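Side-chain contacts in citrate synthase (Metallosphaera sedula, PDB 6ABW), which probably catalyses the condensation of oxaloacetate with acetyl-CoA and water to give citrate and CoA, a reaction of the tricarboxylic acid cycle: residues 83-88 against 162-167; 94-99 against 153-158; 79-84 against 135-140. All coordinates share one frame; numbering follows the deposited sequence.

Interaction 1: residues 83-88 against 162-167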
ATOM      1  N   GLU A  83      24.805  -9.225   4.919  1.00 17.83           N
ATOM      2  CA  GLU A  83      24.222 -10.580   4.702  1.00 20.35           C
ATOM      3  C   GLU A  83      22.807 -10.436   4.118  1.00 19.15           C
ATOM      4  O   GLU A  83      22.317 -11.372   3.549  1.00 18.60           O
ATOM      5  CB  GLU A  83      24.294 -11.425   5.959  1.00 25.34           C
ATOM      6  CG  GLU A  83      23.331 -11.052   7.025  1.00 34.17           C
ATOM      7  CD  GLU A  83      23.510 -11.800   8.348  1.00 46.44           C
ATOM      8  OE1 GLU A  83      23.131 -11.203   9.414  1.00 49.64           O
ATOM      9  OE2 GLU A  83      23.993 -12.970   8.333  1.00 50.23           O
ATOM     10  N   ALA A  84      22.192  -9.250   4.247  1.00 15.80           N
ATOM     11  CA  ALA A  84      20.831  -9.038   3.765  1.00 14.53           C
ATOM     12  C   ALA A  84      20.743  -8.642   2.282  1.00 13.21           C
ATOM     13  O   ALA A  84      19.672  -8.732   1.735  1.00 13.12           O
ATOM     14  CB  ALA A  84      20.165  -8.010   4.638  1.00 15.13           C
ATOM     15  N   TYR A  85      21.802  -8.197   1.629  1.00 12.34           N
ATOM     16  CA  TYR A  85      21.695  -7.717   0.226  1.00 13.79           C
ATOM     17  C   TYR A  85      21.102  -8.727  -0.718  1.00 14.76           C
ATOM     18  O   TYR A  85      20.343  -8.352  -1.594  1.00 13.61           O
ATOM     19  CB  TYR A  85      23.045  -7.299  -0.353  1.00 13.57           C
ATOM     20  CG  TYR A  85      23.575  -6.027   0.272  1.00 13.19           C
ATOM     21  CD1 TYR A  85      22.810  -4.845   0.231  1.00 12.90           C
ATOM     22  CD2 TYR A  85      24.879  -5.954   0.747  1.00 13.43           C
ATOM     23  CE1 TYR A  85      23.276  -3.666   0.797  1.00 14.03           C
ATOM     24  CE2 TYR A  85      25.421  -4.759   1.219  1.00 13.94           C
ATOM     25  CZ  TYR A  85      24.601  -3.635   1.292  1.00 14.75           C
ATOM     26  OH  TYR A  85      25.141  -2.487   1.764  1.00 18.08           O
ATOM     27  N   GLU A  86      21.496  -9.995  -0.583  1.00 16.14           N
ATOM     28  CA  GLU A  86      21.056 -11.063  -1.465  1.00 18.67           C
ATOM     29  C   GLU A  86      19.560 -11.312  -1.255  1.00 16.63           C
ATOM     30  O   GLU A  86      19.066 -11.452  -0.117  1.00 18.55           O
ATOM     31  CB  GLU A  86      21.886 -12.412  -1.293  1.00 24.78           C
ATOM     32  CG  GLU A  86      22.103 -12.925   0.156  1.00 34.57           C
ATOM     33  CD  GLU A  86      23.429 -13.764   0.423  1.00 45.06           C
ATOM     34  OE1 GLU A  86      23.602 -14.807  -0.257  1.00 53.53           O
ATOM     35  OE2 GLU A  86      24.270 -13.422   1.352  1.00 41.34           O
ATOM     36  N   VAL A  87      18.823 -11.278  -2.368  1.00 17.49           N
ATOM     37  CA  VAL A  87      17.401 -11.680  -2.384  1.00 16.55           C
ATOM     38  C   VAL A  87      17.187 -12.821  -3.366  1.00 17.43           C
ATOM     39  O   VAL A  87      18.010 -13.031  -4.207  1.00 14.58           O
ATOM     40  CB  VAL A  87      16.501 -10.484  -2.765  1.00 17.42           C
ATOM     41  CG1 VAL A  87      16.700  -9.396  -1.683  1.00 18.50           C
ATOM     42  CG2 VAL A  87      16.790  -9.925  -4.156  1.00 17.32           C
ATOM     43  N   PRO A  88      16.041 -13.497  -3.300  1.00 16.64           N
ATOM     44  CA  PRO A  88      15.895 -14.603  -4.249  1.00 18.95           C
ATOM     45  C   PRO A  88      15.796 -14.124  -5.644  1.00 16.83           C
ATOM     46  O   PRO A  88      15.297 -13.001  -5.922  1.00 14.60           O
ATOM     47  CB  PRO A  88      14.623 -15.299  -3.800  1.00 18.90           C
ATOM     48  CG  PRO A  88      14.423 -14.867  -2.419  1.00 19.77           C
ATOM     49  CD  PRO A  88      14.952 -13.473  -2.325  1.00 18.68           C
ATOM     50  N   GLU A 162      33.442  -0.839   1.833  1.00 20.91           N
ATOM     51  CA  GLU A 162      33.647   0.157   2.904  1.00 22.78           C
ATOM     52  C   GLU A 162      32.426   0.921   3.340  1.00 19.52           C
ATOM     53  O   GLU A 162      32.408   1.433   4.452  1.00 17.66           O
ATOM     54  CB  GLU A 162      34.830   1.097   2.518  1.00 30.22           C
ATOM     55  CG  GLU A 162      36.130   0.231   2.632  1.00 36.32           C
ATOM     56  CD  GLU A 162      37.392   0.800   2.002  1.00 44.68           C
ATOM     57  OE1 GLU A 162      37.843   0.273   0.946  1.00 45.36           O
ATOM     58  OE2 GLU A 162      37.951   1.755   2.590  1.00 60.11           O
ATOM     59  N   SER A 163      31.374   0.964   2.499  1.00 16.76           N
ATOM     60  CA  SER A 163      30.136   1.590   2.940  1.00 14.28           C
ATOM     61  C   SER A 163      28.925   1.217   2.072  1.00 13.24           C
ATOM     62  O   SER A 163      29.042   0.777   0.919  1.00 12.06           O
ATOM     63  CB  SER A 163      30.260   3.081   2.951  1.00 14.38           C
ATOM     64  OG  SER A 163      30.364   3.605   1.622  1.00 13.60           O
ATOM     65  N   PHE A 164      27.778   1.462   2.675  1.00 12.88           N
ATOM     66  CA  PHE A 164      26.483   1.233   2.035  1.00 12.25           C
ATOM     67  C   PHE A 164      26.385   2.010   0.783  1.00 11.43           C
ATOM     68  O   PHE A 164      26.003   1.470  -0.253  1.00 12.06           O
ATOM     69  CB  PHE A 164      25.408   1.602   3.019  1.00 12.52           C
ATOM     70  CG  PHE A 164      23.963   1.403   2.514  1.00 11.68           C
ATOM     71  CD1 PHE A 164      23.344   2.341   1.738  1.00 11.55           C
ATOM     72  CD2 PHE A 164      23.242   0.264   2.887  1.00 12.62           C
ATOM     73  CE1 PHE A 164      21.982   2.155   1.270  1.00 12.42           C
ATOM     74  CE2 PHE A 164      21.946   0.053   2.460  1.00 12.02           C
ATOM     75  CZ  PHE A 164      21.278   1.041   1.687  1.00 11.58           C
ATOM     76  N   ALA A 165      26.757   3.285   0.853  1.00 10.22           N
ATOM     77  CA  ALA A 165      26.753   4.136  -0.345  1.00 11.30           C
ATOM     78  C   ALA A 165      27.605   3.581  -1.468  1.00 11.46           C
ATOM     79  O   ALA A 165      27.239   3.573  -2.631  1.00 11.06           O
ATOM     80  CB  ALA A 165      27.192   5.557   0.001  1.00 11.79           C
ATOM     81  N   LYS A 166      28.833   3.162  -1.127  1.00 12.79           N
ATOM     82  CA  LYS A 166      29.714   2.580  -2.133  1.00 13.11           C
ATOM     83  C   LYS A 166      29.187   1.275  -2.757  1.00 12.30           C
ATOM     84  O   LYS A 166      29.225   1.125  -3.973  1.00 12.34           O
ATOM     85  CB  LYS A 166      31.149   2.366  -1.550  1.00 14.92           C
ATOM     86  CG  LYS A 166      32.113   2.022  -2.632  1.00 19.12           C
ATOM     87  CD  LYS A 166      33.482   1.791  -2.009  1.00 24.12           C
ATOM     88  CE  LYS A 166      34.440   1.326  -3.098  1.00 29.96           C
ATOM     89  NZ  LYS A 166      35.856   1.484  -2.580  1.00 32.68           N
ATOM     90  N   SER A 167      28.667   0.404  -1.939  1.00 12.34           N
ATOM     91  CA  SER A 167      28.077  -0.873  -2.411  1.00 12.57           C
ATOM     92  C   SER A 167      26.916  -0.640  -3.369  1.00 11.49           C
ATOM     93  O   SER A 167      26.804  -1.318  -4.431  1.00 11.92           O
ATOM     94  CB  SER A 167      27.656  -1.756  -1.248  1.00 15.01           C
ATOM     95  OG  SER A 167      28.768  -2.161  -0.466  1.00 15.22           O
TER
HETATM   96  O   HOH W   1      24.274  -0.807  -0.536  1.00 13.09           O
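Tyr-85 reaches helix 164-173 with its hydroxyl end, and all that it touches there belongs to Phe-164 and Ser-167. The van der Waals contacts are few, and most are made by the phenol oxygen. Tyr-85 OH lies 3.5 Å from Phe-164 CD2. Ser-167 adds its CB, 4.0 Å from Tyr-85 OH. The one apolar pair is Tyr-85 CE1 with Phe-164 CE2, at 4.3 Å. The two side chains meet aslant rather than stacking, with Phe-164 CE2 at the edge of the tyrosine ring. Phe-164 has CG anti to the backbone N (chi1 -179°), which swings its ring back to the phenol although its CB is not aimed that way.

The contact joins the C-terminal end of helix 71-84 and the residues that follow to the first turn of helix 164-173 in the mainly helical citrate synthase fold. Helix 164-173 is N-capped by Ser-163, whose OG accepts from Lys-166 N at 3.2 Å and a nearly straight 164°. Helix 179-191 lies against Phe-164 through Leu-189, and Phe-56 meets the Phe-164 ring.

The polar part runs through water. One water molecule is hydrogen-bonded to Tyr-85 OH at 3.0 Å and donates to Phe-164 O at 2.9 Å. The same water sits over one face of the Phe-164 ring, above its centre. The phenol thus gains an indirect tie to the helix backbone, and its OH is also hydrogen-bonded to a glycerol, probably from the crystallisation liquor. Ser-167 OG takes no bond from Tyr-85; it is hydrogen-bonded to Glu-159 O and Ser-161 OG.

Interaction 2: residues 94-99 against 153-158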
ATOM      1  N   MET A  94      11.252 -10.633 -11.353  1.00 16.50           N
ATOM      2  CA  MET A  94      10.050  -9.818 -11.430  1.00 17.82           C
ATOM      3  C   MET A  94      10.318  -8.416 -11.863  1.00 15.77           C
ATOM      4  O   MET A  94       9.599  -7.870 -12.713  1.00 16.57           O
ATOM      5  CB  MET A  94       9.351  -9.760 -10.084  1.00 21.33           C
ATOM      6  CG  MET A  94       8.743 -11.124  -9.766  1.00 26.15           C
ATOM      7  SD  MET A  94       7.790 -11.200  -8.210  1.00 33.91           S
ATOM      8  CE  MET A  94       7.281  -9.503  -8.108  1.00 34.82           C
ATOM      9  N   ILE A  95      11.380  -7.821 -11.331  1.00 15.21           N
ATOM     10  CA  ILE A  95      11.773  -6.503 -11.748  1.00 15.47           C
ATOM     11  C   ILE A  95      12.031  -6.457 -13.285  1.00 15.50           C
ATOM     12  O   ILE A  95      11.614  -5.507 -13.995  1.00 15.82           O
ATOM     13  CB  ILE A  95      13.017  -6.007 -10.958  1.00 16.85           C
ATOM     14  CG1 ILE A  95      12.684  -5.749  -9.485  1.00 15.55           C
ATOM     15  CG2 ILE A  95      13.596  -4.734 -11.595  1.00 18.23           C
ATOM     16  CD1 ILE A  95      13.951  -5.759  -8.620  1.00 14.99           C
ATOM     17  N   TYR A  96      12.752  -7.472 -13.743  1.00 14.23           N
ATOM     18  CA  TYR A  96      13.150  -7.558 -15.143  1.00 15.36           C
ATOM     19  C   TYR A  96      12.005  -8.022 -16.049  1.00 16.84           C
ATOM     20  O   TYR A  96      12.120  -7.920 -17.249  1.00 18.14           O
ATOM     21  CB  TYR A  96      14.348  -8.511 -15.316  1.00 14.89           C
ATOM     22  CG  TYR A  96      15.645  -7.785 -15.074  1.00 15.09           C
ATOM     23  CD1 TYR A  96      16.114  -7.597 -13.776  1.00 14.28           C
ATOM     24  CD2 TYR A  96      16.381  -7.291 -16.114  1.00 16.38           C
ATOM     25  CE1 TYR A  96      17.302  -6.923 -13.506  1.00 16.05           C
ATOM     26  CE2 TYR A  96      17.588  -6.632 -15.869  1.00 17.43           C
ATOM     27  CZ  TYR A  96      18.015  -6.427 -14.583  1.00 16.99           C
ATOM     28  OH  TYR A  96      19.199  -5.801 -14.366  1.00 20.12           O
ATOM     29  N   SER A  97      10.866  -8.422 -15.506  1.00 16.94           N
ATOM     30  CA  SER A  97       9.753  -8.815 -16.376  1.00 20.05           C
ATOM     31  C   SER A  97       8.715  -7.684 -16.592  1.00 20.18           C
ATOM     32  O   SER A  97       7.870  -7.789 -17.471  1.00 18.84           O
ATOM     33  CB  SER A  97       9.091 -10.054 -15.820  1.00 22.44           C
ATOM     34  OG  SER A  97       8.311  -9.674 -14.757  1.00 24.29           O
ATOM     35  N   LEU A  98       8.802  -6.605 -15.808  1.00 14.98           N
ATOM     36  CA  LEU A  98       7.940  -5.431 -16.036  1.00 15.59           C
ATOM     37  C   LEU A  98       8.379  -4.685 -17.294  1.00 16.21           C
ATOM     38  O   LEU A  98       9.537  -4.779 -17.701  1.00 16.43           O
ATOM     39  CB  LEU A  98       7.949  -4.558 -14.807  1.00 15.67           C
ATOM     40  CG  LEU A  98       7.279  -5.178 -13.580  1.00 16.03           C
ATOM     41  CD1 LEU A  98       7.529  -4.330 -12.325  1.00 17.78           C
ATOM     42  CD2 LEU A  98       5.777  -5.276 -13.809  1.00 17.34           C
ATOM     43  N   PRO A  99       7.467  -3.974 -17.954  1.00 15.98           N
ATOM     44  CA  PRO A  99       7.897  -3.160 -19.103  1.00 17.21           C
ATOM     45  C   PRO A  99       8.982  -2.185 -18.717  1.00 17.85           C
ATOM     46  O   PRO A  99       8.948  -1.616 -17.649  1.00 16.04           O
ATOM     47  CB  PRO A  99       6.658  -2.391 -19.528  1.00 18.05           C
ATOM     48  CG  PRO A  99       5.543  -3.183 -18.977  1.00 17.91           C
ATOM     49  CD  PRO A  99       6.044  -3.888 -17.723  1.00 17.02           C
ATOM     50  N   LYS A 153      20.536  -3.691 -18.675  1.00 19.98           N
ATOM     51  CA  LYS A 153      21.797  -4.324 -18.250  1.00 21.84           C
ATOM     52  C   LYS A 153      21.534  -5.560 -17.417  1.00 22.60           C
ATOM     53  O   LYS A 153      20.473  -5.723 -16.801  1.00 21.92           O
ATOM     54  CB  LYS A 153      22.601  -3.392 -17.368  1.00 23.02           C
ATOM     55  CG  LYS A 153      23.134  -2.145 -18.057  1.00 30.65           C
ATOM     56  CD  LYS A 153      23.886  -1.341 -16.982  1.00 35.09           C
ATOM     57  CE  LYS A 153      24.923  -0.376 -17.503  1.00 42.04           C
ATOM     58  NZ  LYS A 153      24.297   0.484 -18.527  1.00 46.71           N
ATOM     59  N   LYS A 154      22.527  -6.429 -17.324  1.00 20.27           N
ATOM     60  CA  LYS A 154      22.428  -7.582 -16.506  1.00 20.95           C
ATOM     61  C   LYS A 154      22.264  -7.251 -15.001  1.00 18.24           C
ATOM     62  O   LYS A 154      22.806  -6.238 -14.542  1.00 16.94           O
ATOM     63  CB  LYS A 154      23.742  -8.365 -16.718  1.00 25.68           C
ATOM     64  CG  LYS A 154      23.737  -9.768 -16.198  1.00 35.92           C
ATOM     65  CD  LYS A 154      24.720 -10.709 -16.939  1.00 43.16           C
ATOM     66  CE  LYS A 154      26.094 -10.095 -17.179  1.00 48.27           C
ATOM     67  NZ  LYS A 154      26.696  -9.403 -15.991  1.00 51.71           N
ATOM     68  N   PRO A 155      21.544  -8.094 -14.212  1.00 17.62           N
ATOM     69  CA  PRO A 155      21.410  -7.768 -12.769  1.00 18.09           C
ATOM     70  C   PRO A 155      22.728  -7.672 -12.001  1.00 19.41           C
ATOM     71  O   PRO A 155      23.756  -8.254 -12.407  1.00 17.63           O
ATOM     72  CB  PRO A 155      20.565  -8.907 -12.192  1.00 20.89           C
ATOM     73  CG  PRO A 155      20.070  -9.676 -13.343  1.00 21.47           C
ATOM     74  CD  PRO A 155      20.731  -9.247 -14.590  1.00 20.06           C
ATOM     75  N   ALA A 156      22.698  -7.010 -10.862  1.00 17.57           N
ATOM     76  CA  ALA A 156      23.866  -6.990  -9.965  1.00 18.11           C
ATOM     77  C   ALA A 156      23.391  -6.854  -8.540  1.00 20.94           C
ATOM     78  O   ALA A 156      22.630  -5.920  -8.239  1.00 20.63           O
ATOM     79  CB  ALA A 156      24.755  -5.800 -10.265  1.00 17.61           C
ATOM     80  N   ILE A 157      23.931  -7.661  -7.659  1.00 18.70           N
ATOM     81  CA  ILE A 157      23.611  -7.602  -6.214  1.00 20.65           C
ATOM     82  C   ILE A 157      24.692  -6.845  -5.499  1.00 20.11           C
ATOM     83  O   ILE A 157      25.907  -7.147  -5.683  1.00 19.56           O
ATOM     84  CB  ILE A 157      23.538  -9.042  -5.639  1.00 24.73           C
ATOM     85  CG1 ILE A 157      22.601  -9.933  -6.494  1.00 24.81           C
ATOM     86  CG2 ILE A 157      23.141  -9.039  -4.138  1.00 22.94           C
ATOM     87  CD1 ILE A 157      21.153  -9.468  -6.542  1.00 23.77           C
ATOM     88  N   PRO A 158      24.317  -5.848  -4.659  1.00 17.02           N
ATOM     89  CA  PRO A 158      25.358  -5.214  -3.835  1.00 16.85           C
ATOM     90  C   PRO A 158      26.179  -6.195  -3.018  1.00 19.03           C
ATOM     91  O   PRO A 158      25.658  -7.185  -2.504  1.00 17.65           O
ATOM     92  CB  PRO A 158      24.613  -4.283  -2.954  1.00 15.85           C
ATOM     93  CG  PRO A 158      23.265  -4.034  -3.699  1.00 16.34           C
ATOM     94  CD  PRO A 158      22.977  -5.353  -4.324  1.00 17.17           C
TER
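Tyr-96 carries its CG opposite the carbonyl carbon and beside the backbone N (chi1 -85°), and this rotation sends the phenol out from helix 89-97 to the chain at Lys-153 and Pro-155. There its OH donates a short hydrogen bond to Lys-153 O, 2.7 Å away. The donor stands 31° out of the carbonyl plane, with a C=O...donor angle of 147°, and the accepting oxygen lies at the edge of the tyrosine ring, close to the ring plane. One side-chain bond thus ties this carbonyl to a helix more than fifty residues earlier in the chain. The end of the Lys-153 side chain leads away, so it is the backbone oxygen that the phenol meets.

Pro-155 supplies the apolar half of the contact. Its ring crosses the phenol at a slant, CG lying 3.9 Å from Tyr-96 CE1 and CD 3.8 Å from Tyr-96 OH. The hydroxyl also comes within 3.3 Å of Pro-155 N, which has no hydrogen to offer, so this is proximity alone. A phenylalanine at Tyr-96 could still rest on Pro-155 but would probably leave Lys-153 O without its phenolic donor and the loop less firmly tied to helix 89-97.

Arg-148 and Ala-149 of helix 128-151 also touch Tyr-96, and Arg-148 NE is bonded to Lys-154 O. Two residues earlier on helix 89-97, Met-94 packs on Met-94 of the second subunit. The arrangement is a tyrosine hydroxyl bonded to a backbone carbonyl of a connecting loop, at the surface of the helical citrate synthase fold, and it joins helix 89-97 to the irregular segment that leads from helix 128-151 to helix 164-173.

Interaction 3: residues 79-84 against 135-140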
ATOM      1  N   SER A  79      27.629  -5.850   9.314  1.00 18.44           N
ATOM      2  CA  SER A  79      27.543  -7.289   8.939  1.00 20.36           C
ATOM      3  C   SER A  79      26.082  -7.687   8.613  1.00 17.62           C
ATOM      4  O   SER A  79      25.844  -8.479   7.696  1.00 18.90           O
ATOM      5  CB  SER A  79      27.975  -8.194  10.104  1.00 22.38           C
ATOM      6  OG  SER A  79      29.261  -7.843  10.463  1.00 25.04           O
ATOM      7  N   ALA A  80      25.140  -7.148   9.353  1.00 17.43           N
ATOM      8  CA  ALA A  80      23.705  -7.453   9.103  1.00 17.40           C
ATOM      9  C   ALA A  80      23.249  -6.908   7.724  1.00 15.79           C
ATOM     10  O   ALA A  80      22.572  -7.612   6.956  1.00 15.00           O
ATOM     11  CB  ALA A  80      22.850  -6.896  10.196  1.00 16.34           C
ATOM     12  N   LEU A  81      23.705  -5.694   7.376  1.00 14.04           N
ATOM     13  CA  LEU A  81      23.457  -5.174   6.029  1.00 14.21           C
ATOM     14  C   LEU A  81      24.058  -6.068   4.969  1.00 16.01           C
ATOM     15  O   LEU A  81      23.380  -6.464   4.017  1.00 16.82           O
ATOM     16  CB  LEU A  81      23.995  -3.752   5.844  1.00 14.87           C
ATOM     17  CG  LEU A  81      23.291  -2.711   6.642  1.00 15.40           C
ATOM     18  CD1 LEU A  81      24.168  -1.448   6.687  1.00 17.53           C
ATOM     19  CD2 LEU A  81      21.939  -2.332   6.002  1.00 15.48           C
ATOM     20  N   ASP A  82      25.335  -6.465   5.161  1.00 15.33           N
ATOM     21  CA  ASP A  82      26.015  -7.301   4.174  1.00 17.65           C
ATOM     22  C   ASP A  82      25.336  -8.621   3.893  1.00 16.56           C
ATOM     23  O   ASP A  82      25.238  -9.008   2.750  1.00 15.68           O
ATOM     24  CB  ASP A  82      27.446  -7.628   4.572  1.00 19.37           C
ATOM     25  CG  ASP A  82      28.363  -6.391   4.503  1.00 26.18           C
ATOM     26  OD1 ASP A  82      28.005  -5.387   3.811  1.00 25.72           O
ATOM     27  OD2 ASP A  82      29.456  -6.406   5.129  1.00 28.08           O
ATOM     28  N   GLU A  83      24.805  -9.225   4.919  1.00 17.83           N
ATOM     29  CA  GLU A  83      24.222 -10.580   4.702  1.00 20.35           C
ATOM     30  C   GLU A  83      22.807 -10.436   4.118  1.00 19.15           C
ATOM     31  O   GLU A  83      22.317 -11.372   3.549  1.00 18.60           O
ATOM     32  CB  GLU A  83      24.294 -11.425   5.959  1.00 25.34           C
ATOM     33  CG  GLU A  83      23.331 -11.052   7.025  1.00 34.17           C
ATOM     34  CD  GLU A  83      23.510 -11.800   8.348  1.00 46.44           C
ATOM     35  OE1 GLU A  83      23.131 -11.203   9.414  1.00 49.64           O
ATOM     36  OE2 GLU A  83      23.993 -12.970   8.333  1.00 50.23           O
ATOM     37  N   ALA A  84      22.192  -9.250   4.247  1.00 15.80           N
ATOM     38  CA  ALA A  84      20.831  -9.038   3.765  1.00 14.53           C
ATOM     39  C   ALA A  84      20.743  -8.642   2.282  1.00 13.21           C
ATOM     40  O   ALA A  84      19.672  -8.732   1.735  1.00 13.12           O
ATOM     41  CB  ALA A  84      20.165  -8.010   4.638  1.00 15.13           C
ATOM     42  N   LEU A 135      15.704  -4.824   5.656  1.00  9.86           N
ATOM     43  CA  LEU A 135      14.875  -4.199   4.609  1.00  9.31           C
ATOM     44  C   LEU A 135      15.634  -3.056   3.913  1.00  9.53           C
ATOM     45  O   LEU A 135      15.532  -2.887   2.711  1.00  9.41           O
ATOM     46  CB  LEU A 135      13.546  -3.682   5.259  1.00  9.68           C
ATOM     47  CG  LEU A 135      12.528  -3.035   4.269  1.00 10.31           C
ATOM     48  CD1 LEU A 135      11.108  -3.153   4.822  1.00 11.06           C
ATOM     49  CD2 LEU A 135      12.821  -1.563   4.006  1.00 11.15           C
ATOM     50  N   VAL A 136      16.332  -2.228   4.673  1.00  9.22           N
ATOM     51  CA  VAL A 136      17.103  -1.104   4.105  1.00  9.95           C
ATOM     52  C   VAL A 136      18.184  -1.610   3.140  1.00  9.65           C
ATOM     53  O   VAL A 136      18.348  -1.096   2.029  1.00  9.29           O
ATOM     54  CB  VAL A 136      17.704  -0.207   5.208  1.00 11.70           C
ATOM     55  CG1 VAL A 136      18.707   0.749   4.580  1.00 12.04           C
ATOM     56  CG2 VAL A 136      16.545   0.556   5.871  1.00 12.50           C
ATOM     57  N   ALA A 137      18.887  -2.659   3.532  1.00  9.71           N
ATOM     58  CA  ALA A 137      19.768  -3.333   2.588  1.00  9.74           C
ATOM     59  C   ALA A 137      19.150  -3.816   1.329  1.00  8.90           C
ATOM     60  O   ALA A 137      19.686  -3.660   0.199  1.00  7.95           O
ATOM     61  CB  ALA A 137      20.376  -4.539   3.302  1.00 10.97           C
ATOM     62  N   ARG A 138      18.010  -4.442   1.477  1.00  8.45           N
ATOM     63  CA  ARG A 138      17.296  -4.967   0.330  1.00  8.87           C
ATOM     64  C   ARG A 138      16.710  -3.859  -0.575  1.00  8.63           C
ATOM     65  O   ARG A 138      16.592  -4.045  -1.758  1.00  8.84           O
ATOM     66  CB  ARG A 138      16.251  -5.957   0.792  1.00  9.16           C
ATOM     67  CG  ARG A 138      16.946  -7.202   1.365  1.00 10.23           C
ATOM     68  CD  ARG A 138      16.049  -8.076   2.167  1.00 10.24           C
ATOM     69  NE  ARG A 138      16.851  -9.198   2.640  1.00 11.20           N
ATOM     70  CZ  ARG A 138      16.515 -10.049   3.605  1.00 11.10           C
ATOM     71  NH1 ARG A 138      15.428  -9.916   4.323  1.00 12.31           N
ATOM     72  NH2 ARG A 138      17.364 -11.054   3.903  1.00 12.87           N
ATOM     73  N   ALA A 139      16.427  -2.696   0.016  1.00  8.76           N
ATOM     74  CA  ALA A 139      16.074  -1.493  -0.758  1.00  8.50           C
ATOM     75  C   ALA A 139      17.183  -1.108  -1.695  1.00  9.22           C
ATOM     76  O   ALA A 139      16.925  -0.761  -2.844  1.00  8.23           O
ATOM     77  CB  ALA A 139      15.653  -0.340   0.137  1.00  8.92           C
ATOM     78  N   SER A 140      18.426  -1.238  -1.227  1.00  8.68           N
ATOM     79  CA  SER A 140      19.601  -1.017  -2.084  1.00  8.89           C
ATOM     80  C   SER A 140      19.614  -1.975  -3.277  1.00  9.01           C
ATOM     81  O   SER A 140      19.752  -1.554  -4.452  1.00  9.10           O
ATOM     82  CB  SER A 140      20.889  -1.153  -1.221  1.00  9.56           C
ATOM     83  OG  SER A 140      22.008  -0.975  -2.027  1.00 12.75           O
TER
HETATM   84  O   HOH W   2      19.740 -12.015   2.331  1.00 16.81           O
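Ala-84 and Ala-137 meet methyl to methyl, 3.7 Å between their CB atoms, at the heart of a close helix pairing. Leu-81 flanks them: its CD2 comes to 3.8 Å from Ala-137 CB, brought over by a side chain whose CG stands beside the backbone N (chi1 -67°). The same Ala-137 methyl also lies against Leu-81 O, so it touches both the leucine branch and the backbone carbonyl of Leu-81. The CA atoms of Leu-81 and Ala-137 are 5.4 Å apart, consistent with the small side chains of Ala-84 and Ala-137 at the interface.

Beside this apolar patch, Arg-138 NE donates to Ala-84 O at 3.0 Å, with an N-H...O angle of 152°. The bond uses a lone pair in the carbonyl plane, while the oxygen sits at the edge of the guanidinium, tilted somewhat out of its plane. The arginine chain runs extended from CG to NE, carrying the head group across to the carboxyl-terminal part of helix 71-84. A water accepts from Arg-138 NH2 at 3.0 Å and donates to Glu-83 O at 2.9 Å, so one guanidinium engages two successive carbonyls, one directly and one through water. Their partial negative charge probably favours the arginine's positive charge.

In the next shell, Tyr-215 OH is hydrogen-bonded to Arg-138 NH1, and Tyr-119 of helix 104-119 makes a cation-pi contact with the same head group. The segments 79-84 and 135-140 cross at -48°, their axes 8.3 Å apart at closest approach. Helix 342-365 packs on Leu-135, Val-136 and Ala-139, while Phe-164 and Phe-168 of helix 164-173 cover Ser-140.

In the fold
From the N terminus, the C-terminal end of helix 71-84 and the residues that follow come first, supplying 79-84 to interaction 3 and 83-88 to interaction 1, with Glu-83 and Ala-84 in both. Helix 89-97 follows and gives 94-99 to interaction 2. Helix 128-151 then closes the loop of interaction 3, the segment 153-158 closes that of interaction 2, and helix 164-173 closes that of interaction 1. Interaction 2 therefore lies wholly within the span of interaction 1, but crosses interaction 3. Interactions 1 and 3, centred about 5 Å apart, join in one buried region, where Tyr-85 packs on Ala-137; Pro-158 touches both and links them to the surface contact of interaction 2.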